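Local coordinates for holliday junction resolvase Hjc (Sulfolobus solfataricus, PDB 4TKD), which cuts four-way DNA junctions as a magnesium-dependent, homodimeric endonuclease, placing paired nicks in opposing strands to resolve Holliday junctions during genetic recombination, at residues C[33-37]-C[38-42]; C[44-48]-C[49-53]; C[64-68]-C[69-73]; C[89-93]-C[94-98]. One frame throughout, in Å; residues are numbered along the deposited sequence. Where two conformers were deposited one is given.

Contact 1. Residues C[33-37]-C[38-42]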
loop_
_atom_site.group_PDB
_atom_site.type_symbol
_atom_site.label_atom_id
_atom_site.label_comp_id
_atom_site.label_asym_id
_atom_site.label_seq_id
_atom_site.Cartn_x
_atom_site.Cartn_y
_atom_site.Cartn_z
ATOM N N GLY C 33 -20.061 -3.065 19.697
ATOM C CA GLY C 33 -19.591 -2.348 18.515
ATOM C C GLY C 33 -20.070 -2.907 17.188
ATOM O O GLY C 33 -21.192 -3.430 17.096
ATOM N N SER C 34 -19.224 -2.712 16.119
ATOM C CA SER C 34 -19.411 -3.126 14.702
ATOM C C SER C 34 -20.823 -2.852 14.119
ATOM O O SER C 34 -21.207 -3.343 13.057
ATOM C CB SER C 34 -18.946 -4.562 14.491
ATOM O OG SER C 34 -17.588 -4.694 14.877
ATOM N N LYS C 35 -21.545 -2.006 14.842
ATOM C CA LYS C 35 -22.894 -1.473 14.703
ATOM C C LYS C 35 -23.280 -0.961 13.322
ATOM O O LYS C 35 -23.793 0.153 13.260
ATOM C CB LYS C 35 -23.056 -0.313 15.721
ATOM C CG LYS C 35 -21.834 -0.077 16.634
ATOM C CD LYS C 35 -21.279 1.342 16.626
ATOM C CE LYS C 35 -20.152 1.513 17.620
ATOM N NZ LYS C 35 -18.867 0.941 17.124
ATOM N N ARG C 36 -23.054 -1.733 12.214
ATOM C CA ARG C 36 -23.328 -1.345 10.803
ATOM C C ARG C 36 -22.584 -0.043 10.445
ATOM O O ARG C 36 -22.072 0.094 9.344
ATOM C CB ARG C 36 -24.855 -1.234 10.547
ATOM C CG ARG C 36 -25.302 -0.818 9.151
ATOM C CD ARG C 36 -26.728 -0.315 9.220
ATOM N NE ARG C 36 -27.190 0.295 7.969
ATOM C CZ ARG C 36 -28.364 0.906 7.823
ATOM N NH1 ARG C 36 -29.198 1.011 8.847
ATOM N NH2 ARG C 36 -28.714 1.412 6.647
ATOM N N LYS C 37 -22.565 0.912 11.391
ATOM C CA LYS C 37 -21.901 2.200 11.346
ATOM C C LYS C 37 -20.726 2.138 12.324
ATOM O O LYS C 37 -20.851 1.627 13.448
ATOM C CB LYS C 37 -22.872 3.348 11.692
ATOM C CG LYS C 37 -22.262 4.756 11.561
ATOM C CD LYS C 37 -21.995 5.180 10.101
ATOM C CE LYS C 37 -20.577 5.669 9.911
ATOM N NZ LYS C 37 -20.424 6.483 8.675
ATOM N N ASP C 38 -19.577 2.642 11.872
ATOM C CA ASP C 38 -18.332 2.593 12.605
ATOM C C ASP C 38 -17.933 1.137 12.896
ATOM O O ASP C 38 -17.632 0.795 14.042
ATOM C CB ASP C 38 -18.348 3.515 13.838
ATOM C CG ASP C 38 -17.910 4.929 13.496
ATOM O OD1 ASP C 38 -18.642 5.613 12.735
ATOM O OD2 ASP C 38 -16.809 5.327 13.932
ATOM N N PRO C 39 -17.963 0.232 11.883
ATOM C CA PRO C 39 -17.551 -1.140 12.165
ATOM C C PRO C 39 -16.062 -1.171 12.435
ATOM O O PRO C 39 -15.289 -0.316 11.970
ATOM C CB PRO C 39 -17.943 -1.918 10.911
ATOM C CG PRO C 39 -17.861 -0.934 9.837
ATOM C CD PRO C 39 -18.274 0.403 10.443
ATOM N N ILE C 40 -15.693 -2.131 13.254
ATOM C CA ILE C 40 -14.322 -2.375 13.675
ATOM C C ILE C 40 -13.952 -3.755 13.177
ATOM O O ILE C 40 -14.730 -4.697 13.378
ATOM C CB ILE C 40 -14.227 -2.258 15.237
ATOM C CG1 ILE C 40 -14.475 -0.784 15.710
ATOM C CG2 ILE C 40 -12.889 -2.784 15.793
ATOM C CD1 ILE C 40 -14.787 -0.651 17.178
ATOM N N PRO C 41 -12.775 -3.937 12.543
ATOM C CA PRO C 41 -12.360 -5.310 12.151
ATOM C C PRO C 41 -12.376 -6.303 13.332
ATOM O O PRO C 41 -12.066 -5.921 14.468
ATOM C CB PRO C 41 -10.946 -5.102 11.597
ATOM C CG PRO C 41 -10.905 -3.645 11.205
ATOM C CD PRO C 41 -11.720 -2.949 12.235
ATOM N N ASP C 42 -12.787 -7.566 13.068
ATOM C CA ASP C 42 -12.900 -8.662 14.050
ATOM C C ASP C 42 -11.644 -8.898 14.820
ATOM O O ASP C 42 -11.713 -9.161 16.019
ATOM C CB ASP C 42 -13.358 -9.982 13.391
ATOM C CG ASP C 42 -14.764 -9.896 12.838
ATOM O OD1 ASP C 42 -15.656 -9.397 13.557
ATOM O OD2 ASP C 42 -14.973 -10.325 11.689
#
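Ser34 and Lys35 reach across the loop to backbone oxygens, Ser34 to Ile40 and Lys35 to Asp38. Ser34 OG lies anti to its carbonyl carbon (chi1 -57°). This turns the hydroxyl away from Lys35 and along the loop, bringing Ser34 OG to 3.2 Å from Ile40 O. The hydrogen bond is weak and not settled, because the hydroxyl could also serve another acceptor. The two backbones run close, with Ser34 CA 3.7 Å from Pro39 CA. The Lys35 chain bends at chi2 and at chi4, and the amine comes back over the loop. Lys35 NZ makes a weak hydrogen bond of 3.3 Å to Asp38 O.

The side chains of Lys37 and Asp38 cross obliquely. Lys37 CE is 3.4 Å from Asp38 OD1, but the amine runs on past it. Lys37 NZ ends 4.5 Å from Asp38 OD1, too far for a salt bridge. The Pro39 ring lies against the preceding turn, with CD 4.0 Å from Arg36 O. Ile40 packs on Val27 of the second subunit. Asp38 OD2 makes a long, weak ion pair with Arg20 of that subunit.

The loop leads from strand 25-28 to strand 43-47. Its Pro41 and Asp42, with Glu55 and Lys57 of strand 50-58, fit the PD-(D/E)XK nuclease motif; Asp42 is an inferred magnesium ligand. Asp42 OD2 accepts a hydrogen bond from Met56 N, and Asp42 N gives one to Glu55 OE1. The two side-chain bonds across the loop are both weak. The lysines and Arg36 are exposed and slightly held within the loop, while Pro39, Ile40 and Pro41 are its buried part.

Contact 2. Residues C[44-48]-C[49-53]; sequences IALKN and GVIIL
Ile44 and Leu53 lie side by side on one face of a tight beta hairpin, pointing the same way, with Ile44 CG1 3.7 Å from Leu53 CD2. Leu46 and Ile51 repeat this on the same face. Leu46 CD2 sits against both branches of Ile51, 3.8 Å from CG1 and the same from CG2. Leu46 CG is anti to its carbonyl carbon (chi1 -42°), and CD2 is the methyl that leans over to the neighbouring strand. Both are antiparallel non-hydrogen-bonded pairs. Ala45 and Ile52 pair on the other face, more loosely.

Ala45–Ile52 and Lys47–Val50 are the antiparallel hydrogen-bonded pairs. Ala45 N to Ile52 O is a nearly straight hydrogen bond of 2.8 Å (178°), and Ile52 N returns one of 2.9 Å to Ala45 O. Lys47 and Val50 close a type I' turn with Asn48 and Gly49 at its corners, both at positive phi.

Further out, Phe77 and Ala78 of helix 68-81 meet the Ile44 and Leu53 face. Val129 and Leu125 of helix 122-133 pack under Val50 and Ile52. The second subunit takes the turn, with backbone hydrogen bonds from Asn48 and Gly49 and its Ser81 against Leu46. Lys47 NZ is held by the Lys22 carbonyl.

The hairpin has apolar branches on both faces. Reciprocal backbone bonds at Ala45/Ile52 and Lys47/Val50 satisfy those peptide groups, which suits strands buried between helices and a dimer partner.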
loop_
_atom_site.group_PDB
_atom_site.type_symbol
_atom_site.label_atom_id
_atom_site.label_comp_id
_atom_site.label_asym_id
_atom_site.label_seq_id
_atom_site.Cartn_x
_atom_site.Cartn_y
_atom_site.Cartn_z
ATOM N N ILE C 44 -7.606 -7.353 15.369
ATOM C CA ILE C 44 -6.600 -6.332 15.184
ATOM C C ILE C 44 -5.340 -6.915 15.787
ATOM O O ILE C 44 -5.323 -7.253 16.967
ATOM C CB ILE C 44 -6.988 -4.965 15.806
ATOM C CG1 ILE C 44 -8.202 -4.380 15.093
ATOM C CG2 ILE C 44 -5.814 -3.976 15.751
ATOM C CD1 ILE C 44 -8.970 -3.381 15.927
ATOM N N ALA C 45 -4.311 -7.089 14.965
ATOM C CA ALA C 45 -3.045 -7.641 15.421
ATOM C C ALA C 45 -1.946 -6.628 15.179
ATOM O O ALA C 45 -1.850 -6.054 14.099
ATOM C CB ALA C 45 -2.745 -8.947 14.708
ATOM N N LEU C 46 -1.158 -6.370 16.210
ATOM C CA LEU C 46 -0.110 -5.363 16.154
ATOM C C LEU C 46 1.236 -5.934 16.565
ATOM O O LEU C 46 1.322 -6.670 17.552
ATOM C CB LEU C 46 -0.451 -4.178 17.082
ATOM C CG LEU C 46 -1.889 -3.665 17.107
ATOM C CD1 LEU C 46 -2.136 -2.790 18.370
ATOM C CD2 LEU C 46 -2.255 -2.945 15.775
ATOM N N LYS C 47 2.286 -5.575 15.826
ATOM C CA LYS C 47 3.644 -6.006 16.136
ATOM C C LYS C 47 4.610 -4.942 15.685
ATOM O O LYS C 47 4.756 -4.723 14.491
ATOM C CB LYS C 47 3.977 -7.367 15.490
ATOM C CG LYS C 47 5.258 -7.978 16.031
ATOM C CD LYS C 47 5.614 -9.280 15.345
ATOM C CE LYS C 47 6.941 -9.785 15.852
ATOM N NZ LYS C 47 7.250 -11.143 15.348
ATOM N N ASN C 48 5.247 -4.279 16.653
ATOM C CA ASN C 48 6.235 -3.235 16.443
ATOM C C ASN C 48 5.948 -2.333 15.241
ATOM O O ASN C 48 6.712 -2.297 14.262
ATOM C CB ASN C 48 7.643 -3.825 16.425
ATOM C CG ASN C 48 8.709 -2.807 16.744
ATOM O OD1 ASN C 48 8.523 -1.898 17.579
ATOM N ND2 ASN C 48 9.853 -2.942 16.079
ATOM N N GLY C 49 4.798 -1.671 15.306
ATOM C CA GLY C 49 4.347 -0.735 14.284
ATOM C C GLY C 49 3.653 -1.353 13.084
ATOM O O GLY C 49 3.199 -0.610 12.207
ATOM N N VAL C 50 3.544 -2.696 13.018
ATOM C CA VAL C 50 2.858 -3.374 11.910
ATOM C C VAL C 50 1.411 -3.685 12.323
ATOM O O VAL C 50 1.185 -4.368 13.325
ATOM C CB VAL C 50 3.602 -4.637 11.375
ATOM C CG1 VAL C 50 2.786 -5.382 10.318
ATOM C CG2 VAL C 50 5.007 -4.290 10.885
ATOM N N ILE C 51 0.443 -3.184 11.522
ATOM C CA ILE C 51 -0.990 -3.319 11.772
ATOM C C ILE C 51 -1.608 -4.268 10.762
ATOM O O ILE C 51 -1.540 -4.034 9.557
ATOM C CB ILE C 51 -1.708 -1.930 11.800
ATOM C CG1 ILE C 51 -1.014 -0.940 12.787
ATOM C CG2 ILE C 51 -3.211 -2.090 12.148
ATOM C CD1 ILE C 51 -1.222 0.542 12.496
ATOM N N ILE C 52 -2.220 -5.345 11.274
ATOM C CA ILE C 52 -2.926 -6.360 10.483
ATOM C C ILE C 52 -4.335 -6.398 11.010
ATOM O O ILE C 52 -4.547 -6.423 12.228
ATOM C CB ILE C 52 -2.247 -7.751 10.542
ATOM C CG1 ILE C 52 -0.856 -7.711 9.883
ATOM C CG2 ILE C 52 -3.187 -8.905 10.013
ATOM C CD1 ILE C 52 -0.028 -8.807 10.246
ATOM N N LEU C 53 -5.283 -6.338 10.096
ATOM C CA LEU C 53 -6.710 -6.266 10.381
ATOM C C LEU C 53 -7.403 -7.410 9.663
ATOM O O LEU C 53 -7.218 -7.572 8.464
ATOM C CB LEU C 53 -7.283 -4.894 9.909
ATOM C CG LEU C 53 -6.543 -3.643 10.400
ATOM C CD1 LEU C 53 -6.971 -2.430 9.649
ATOM C CD2 LEU C 53 -6.734 -3.445 11.884
#

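Contact 3. Residues C[64-68]-C[69-73]; sequences IYVRR and EQAEG
Arg68 meets two acids of the helix it opens, Glu69 and Glu72. Its CB lies 3.8 Å from Glu69 OE2. CG is anti to the backbone N (chi1 170°) and runs alongside Glu72, 3.4 Å from Glu72 OE2, with CD near the same oxygen. The chain then bends at chi3, and the guanidinium swings over the carboxylate of Glu69. The two planes are 17° apart and stacked, with Glu69 OE2 above the centre of one guanidinium face. NH2 is 3.9 Å from Glu69 OE1, a long salt bridge of charges alone, since that oxygen lies well out of the guanidinium plane. Glu69 was modelled in two conformers, so the stack and the long salt bridge are less certain. NH1 instead gives its hydrogen bond to the carbonyl of Thr108. An alanine here would be likely to leave the Thr108 carbonyl without this donor and, in the modelled conformer, Glu69 without the cation over it.

The site is the junction between strand 64-66 and helix 68-81. Arg67 is the N-cap. Its O accepts Ala71 N at 2.9 Å in an almost straight bond (177°), and Arg68 O takes Glu72 N at 2.8 Å. Asn110 OD1 accepts the Arg68 N-H.

On the inner side Val66 CG1 touches Ala71 CB at 3.8 Å. The Gln70 chain crosses Val66 at about a right angle, with OE1 3.4 Å from CG1. Gln70 comes within about 3 Å, side chain to side chain, of Glu55, an inferred magnesium ligand, and Lys57, the predicted transition-state stabiliser.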
loop_
_atom_site.group_PDB
_atom_site.type_symbol
_atom_site.label_atom_id
_atom_site.label_comp_id
_atom_site.label_asym_id
_atom_site.label_seq_id
_atom_site.Cartn_x
_atom_site.Cartn_y
_atom_site.Cartn_z
ATOM N N ILE C 64 -18.011 -15.147 -1.124
ATOM C CA ILE C 64 -17.899 -14.466 0.170
ATOM C C ILE C 64 -18.432 -13.046 -0.018
ATOM O O ILE C 64 -17.872 -12.282 -0.798
ATOM C CB ILE C 64 -16.480 -14.473 0.820
ATOM C CG1 ILE C 64 -15.894 -15.891 0.946
ATOM C CG2 ILE C 64 -16.530 -13.791 2.190
ATOM C CD1 ILE C 64 -14.375 -15.961 1.042
ATOM N N TYR C 65 -19.519 -12.714 0.673
ATOM C CA TYR C 65 -20.182 -11.418 0.590
ATOM C C TYR C 65 -19.945 -10.513 1.831
ATOM O O TYR C 65 -20.107 -10.933 2.987
ATOM C CB TYR C 65 -21.694 -11.604 0.369
ATOM C CG TYR C 65 -22.107 -11.902 -1.056
ATOM C CD1 TYR C 65 -22.189 -13.213 -1.522
ATOM C CD2 TYR C 65 -22.491 -10.881 -1.918
ATOM C CE1 TYR C 65 -22.584 -13.495 -2.830
ATOM C CE2 TYR C 65 -22.906 -11.151 -3.224
ATOM C CZ TYR C 65 -22.946 -12.459 -3.678
ATOM O OH TYR C 65 -23.351 -12.722 -4.970
ATOM N N VAL C 66 -19.552 -9.266 1.566
ATOM C CA VAL C 66 -19.383 -8.241 2.590
ATOM C C VAL C 66 -20.338 -7.097 2.209
ATOM O O VAL C 66 -20.180 -6.503 1.153
ATOM C CB VAL C 66 -17.914 -7.760 2.779
ATOM C CG1 VAL C 66 -17.798 -6.876 4.012
ATOM C CG2 VAL C 66 -16.939 -8.935 2.875
ATOM N N ARG C 67 -21.355 -6.837 3.042
ATOM C CA ARG C 67 -22.340 -5.774 2.829
ATOM C C ARG C 67 -21.656 -4.407 2.759
ATOM O O ARG C 67 -20.717 -4.150 3.509
ATOM C CB ARG C 67 -23.426 -5.783 3.936
ATOM C CG ARG C 67 -24.748 -6.455 3.545
ATOM C CD ARG C 67 -25.769 -5.464 2.982
ATOM N NE ARG C 67 -27.044 -6.112 2.687
ATOM C CZ ARG C 67 -28.178 -5.889 3.348
ATOM N NH1 ARG C 67 -28.219 -4.995 4.331
ATOM N NH2 ARG C 67 -29.284 -6.542 3.018
ATOM N N ARG C 68 -22.128 -3.547 1.845
ATOM C CA ARG C 68 -21.638 -2.196 1.607
ATOM C C ARG C 68 -21.221 -1.391 2.855
ATOM O O ARG C 68 -20.091 -0.914 2.906
ATOM C CB ARG C 68 -22.666 -1.419 0.767
ATOM C CG ARG C 68 -22.384 0.092 0.640
ATOM C CD ARG C 68 -23.372 0.769 -0.261
ATOM N NE ARG C 68 -24.609 1.059 0.468
ATOM C CZ ARG C 68 -25.725 0.347 0.377
ATOM N NH1 ARG C 68 -25.796 -0.688 -0.455
ATOM N NH2 ARG C 68 -26.781 0.665 1.115
ATOM N N GLU C 69 -22.132 -1.216 3.826
ATOM C CA GLU C 69 -21.864 -0.403 5.012
ATOM C C GLU C 69 -20.782 -1.002 5.893
ATOM O O GLU C 69 -19.923 -0.247 6.344
ATOM C CB GLU C 69 -23.179 -0.152 5.795
ATOM C CG GLU C 69 -24.394 0.193 4.918
ATOM C CD GLU C 69 -25.329 -0.937 4.489
ATOM O OE1 GLU C 69 -26.556 -0.799 4.707
ATOM O OE2 GLU C 69 -24.851 -1.926 3.884
ATOM N N GLN C 70 -20.746 -2.357 6.045
ATOM C CA GLN C 70 -19.691 -3.049 6.791
ATOM C C GLN C 70 -18.354 -2.893 6.051
ATOM O O GLN C 70 -17.370 -2.503 6.666
ATOM C CB GLN C 70 -20.031 -4.532 6.971
ATOM C CG GLN C 70 -18.915 -5.354 7.632
ATOM C CD GLN C 70 -19.274 -6.803 7.768
ATOM O OE1 GLN C 70 -19.662 -7.472 6.811
ATOM N NE2 GLN C 70 -19.091 -7.335 8.944
ATOM N N ALA C 71 -18.332 -3.179 4.742
ATOM C CA ALA C 71 -17.144 -3.070 3.903
ATOM C C ALA C 71 -16.564 -1.665 3.950
ATOM O O ALA C 71 -15.382 -1.530 4.249
ATOM C CB ALA C 71 -17.480 -3.440 2.475
ATOM N N GLU C 72 -17.402 -0.624 3.712
ATOM C CA GLU C 72 -16.963 0.775 3.720
ATOM C C GLU C 72 -16.303 1.195 5.025
ATOM O O GLU C 72 -15.222 1.792 4.983
ATOM C CB GLU C 72 -18.099 1.739 3.312
ATOM C CG GLU C 72 -18.348 1.720 1.798
ATOM C CD GLU C 72 -19.624 2.369 1.304
ATOM O OE1 GLU C 72 -20.363 2.945 2.133
ATOM O OE2 GLU C 72 -19.889 2.300 0.083
ATOM N N GLY C 73 -16.903 0.798 6.149
ATOM C CA GLY C 73 -16.387 1.094 7.482
ATOM C C GLY C 73 -15.067 0.425 7.784
ATOM O O GLY C 73 -14.182 1.081 8.326
#

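Contact 4. Residues C[89-93]-C[94-98]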
loop_
_atom_site.group_PDB
_atom_site.type_symbol
_atom_site.label_atom_id
_atom_site.label_comp_id
_atom_site.label_asym_id
_atom_site.label_seq_id
_atom_site.Cartn_x
_atom_site.Cartn_y
_atom_site.Cartn_z
ATOM N N VAL C 89 -11.195 -16.323 6.046
ATOM C CA VAL C 89 -12.226 -17.276 5.637
ATOM C C VAL C 89 -12.622 -18.220 6.803
ATOM O O VAL C 89 -11.785 -18.976 7.303
ATOM C CB VAL C 89 -11.908 -18.018 4.302
ATOM C CG1 VAL C 89 -13.151 -18.695 3.755
ATOM C CG2 VAL C 89 -11.311 -17.075 3.248
ATOM N N LYS C 90 -13.893 -18.120 7.253
ATOM C CA LYS C 90 -14.514 -18.922 8.328
ATOM C C LYS C 90 -14.818 -20.345 7.783
ATOM O O LYS C 90 -15.969 -20.676 7.442
ATOM C CB LYS C 90 -15.824 -18.244 8.784
ATOM C CG LYS C 90 -15.813 -17.549 10.128
ATOM C CD LYS C 90 -17.232 -17.093 10.446
ATOM C CE LYS C 90 -17.480 -16.876 11.922
ATOM N NZ LYS C 90 -17.226 -15.469 12.341
ATOM N N LYS C 91 -13.760 -21.162 7.650
ATOM C CA LYS C 91 -13.846 -22.533 7.134
ATOM C C LYS C 91 -12.870 -23.471 7.872
ATOM O O LYS C 91 -11.859 -22.987 8.397
ATOM C CB LYS C 91 -13.638 -22.571 5.601
ATOM C CG LYS C 91 -12.248 -22.185 5.120
ATOM C CD LYS C 91 -12.095 -22.400 3.626
ATOM C CE LYS C 91 -11.116 -23.503 3.301
ATOM N NZ LYS C 91 -9.703 -23.107 3.563
ATOM N N PRO C 92 -13.122 -24.805 7.931
ATOM C CA PRO C 92 -12.160 -25.677 8.616
ATOM C C PRO C 92 -10.904 -25.888 7.780
ATOM O O PRO C 92 -10.880 -25.586 6.585
ATOM C CB PRO C 92 -12.944 -26.974 8.857
ATOM C CG PRO C 92 -14.004 -26.994 7.820
ATOM C CD PRO C 92 -14.241 -25.582 7.347
ATOM N N GLY C 93 -9.859 -26.356 8.440
ATOM C CA GLY C 93 -8.581 -26.611 7.806
ATOM C C GLY C 93 -7.698 -25.395 7.682
ATOM O O GLY C 93 -7.591 -24.600 8.619
ATOM N N VAL C 94 -7.049 -25.275 6.514
ATOM C CA VAL C 94 -6.078 -24.238 6.167
ATOM C C VAL C 94 -6.614 -22.819 6.365
ATOM O O VAL C 94 -7.594 -22.425 5.708
ATOM C CB VAL C 94 -5.462 -24.458 4.754
ATOM C CG1 VAL C 94 -4.737 -23.209 4.232
ATOM C CG2 VAL C 94 -4.520 -25.647 4.749
ATOM N N LEU C 95 -5.954 -22.056 7.273
ATOM C CA LEU C 95 -6.282 -20.654 7.503
ATOM C C LEU C 95 -5.994 -19.942 6.178
ATOM O O LEU C 95 -4.865 -20.031 5.677
ATOM C CB LEU C 95 -5.400 -20.039 8.629
ATOM C CG LEU C 95 -5.494 -20.619 10.053
ATOM C CD1 LEU C 95 -4.717 -19.766 11.040
ATOM C CD2 LEU C 95 -6.924 -20.712 10.526
ATOM N N LYS C 96 -7.032 -19.356 5.549
ATOM C CA LYS C 96 -6.878 -18.595 4.301
ATOM C C LYS C 96 -7.325 -17.131 4.509
ATOM O O LYS C 96 -8.405 -16.879 5.052
ATOM C CB LYS C 96 -7.601 -19.253 3.111
ATOM C CG LYS C 96 -6.823 -20.395 2.457
ATOM C CD LYS C 96 -7.356 -20.725 1.058
ATOM C CE LYS C 96 -6.441 -21.673 0.305
ATOM N NZ LYS C 96 -6.601 -21.553 -1.174
ATOM N N PHE C 97 -6.481 -16.182 4.081
ATOM C CA PHE C 97 -6.699 -14.757 4.223
ATOM C C PHE C 97 -6.691 -14.096 2.846
ATOM O O PHE C 97 -5.712 -14.210 2.106
ATOM C CB PHE C 97 -5.613 -14.146 5.127
ATOM C CG PHE C 97 -5.504 -14.793 6.476
ATOM C CD1 PHE C 97 -6.291 -14.368 7.544
ATOM C CD2 PHE C 97 -4.631 -15.841 6.686
ATOM C CE1 PHE C 97 -6.230 -15.011 8.780
ATOM C CE2 PHE C 97 -4.559 -16.471 7.926
ATOM C CZ PHE C 97 -5.366 -16.062 8.960
ATOM N N ILE C 98 -7.785 -13.414 2.514
ATOM C CA ILE C 98 -7.936 -12.714 1.243
ATOM C C ILE C 98 -7.663 -11.223 1.422
ATOM O O ILE C 98 -8.401 -10.572 2.162
ATOM C CB ILE C 98 -9.311 -13.012 0.574
ATOM C CG1 ILE C 98 -9.428 -14.517 0.244
ATOM C CG2 ILE C 98 -9.527 -12.157 -0.680
ATOM C CD1 ILE C 98 -10.867 -15.051 0.137
#
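A beta hairpin joins strand 84-90 to strand 97-99, and Val89 and Lys96 meet at the mouth of its loop. Val89 N gives Lys96 O a nearly straight hydrogen bond of 3.0 Å (175°). Val89 CG2 leans over the same oxygen at 3.4 Å. That methyl also reaches across to the end of Ile98, whose CD1 is 3.7 Å away. The two side chains cross there, and Arg59 packs on Val89 as well.

Past Val89 the chain makes an inverse gamma turn centred on Lys90, with a weak hydrogen bond from Lys91 N back to Val89 O. The loop that follows is irregular. Gly93 turns it with a phi of 84°, a value that favours glycine.

The hairpin forms one edge of the five-stranded mixed sheet, where strand 97-99 is the outermost strand of this chain. The side chains of Phe97 and Leu95 pack on Ile15 of helix 10-21 and Leu122 of helix 122-133.

Lys91 spans the loop. Its CG sits between the backbone N and the carbonyl carbon (chi1 66°), and the chain bends twice beyond. NZ is brought to 3.1 Å from Val94 O, a weak hydrogen bond. The amine also rests near the aliphatic part of Lys96, 4.1 Å from its CG. The Lys96 chain runs out extended, which keeps its own NZ 5.9 Å from Lys91 NZ.

Overall arrangement
The four contacts follow one another along the chain, and three pairs touch. Contact 1 sits on the helix start of contact 3, with Pro39 CG 3.4 Å from Gly73 CA and a weak ion pair between Arg36 and Glu69. It meets contact 2 where Pro41 CB is 4.0 Å from Leu53 CB. Contacts 3 and 4 join through Ile64 CD1 and Ile98 CD1, 3.7 Å apart. Contacts 1 and 4 lie about 21 Å apart, centre to centre. Asp42 of contact 1 is hydrogen-bonded to Glu55 of the inferred magnesium site, and the Gln70 side chain of contact 3 comes within about 3 Å of that of Glu55. Contacts 1 and 2 both touch the second subunit.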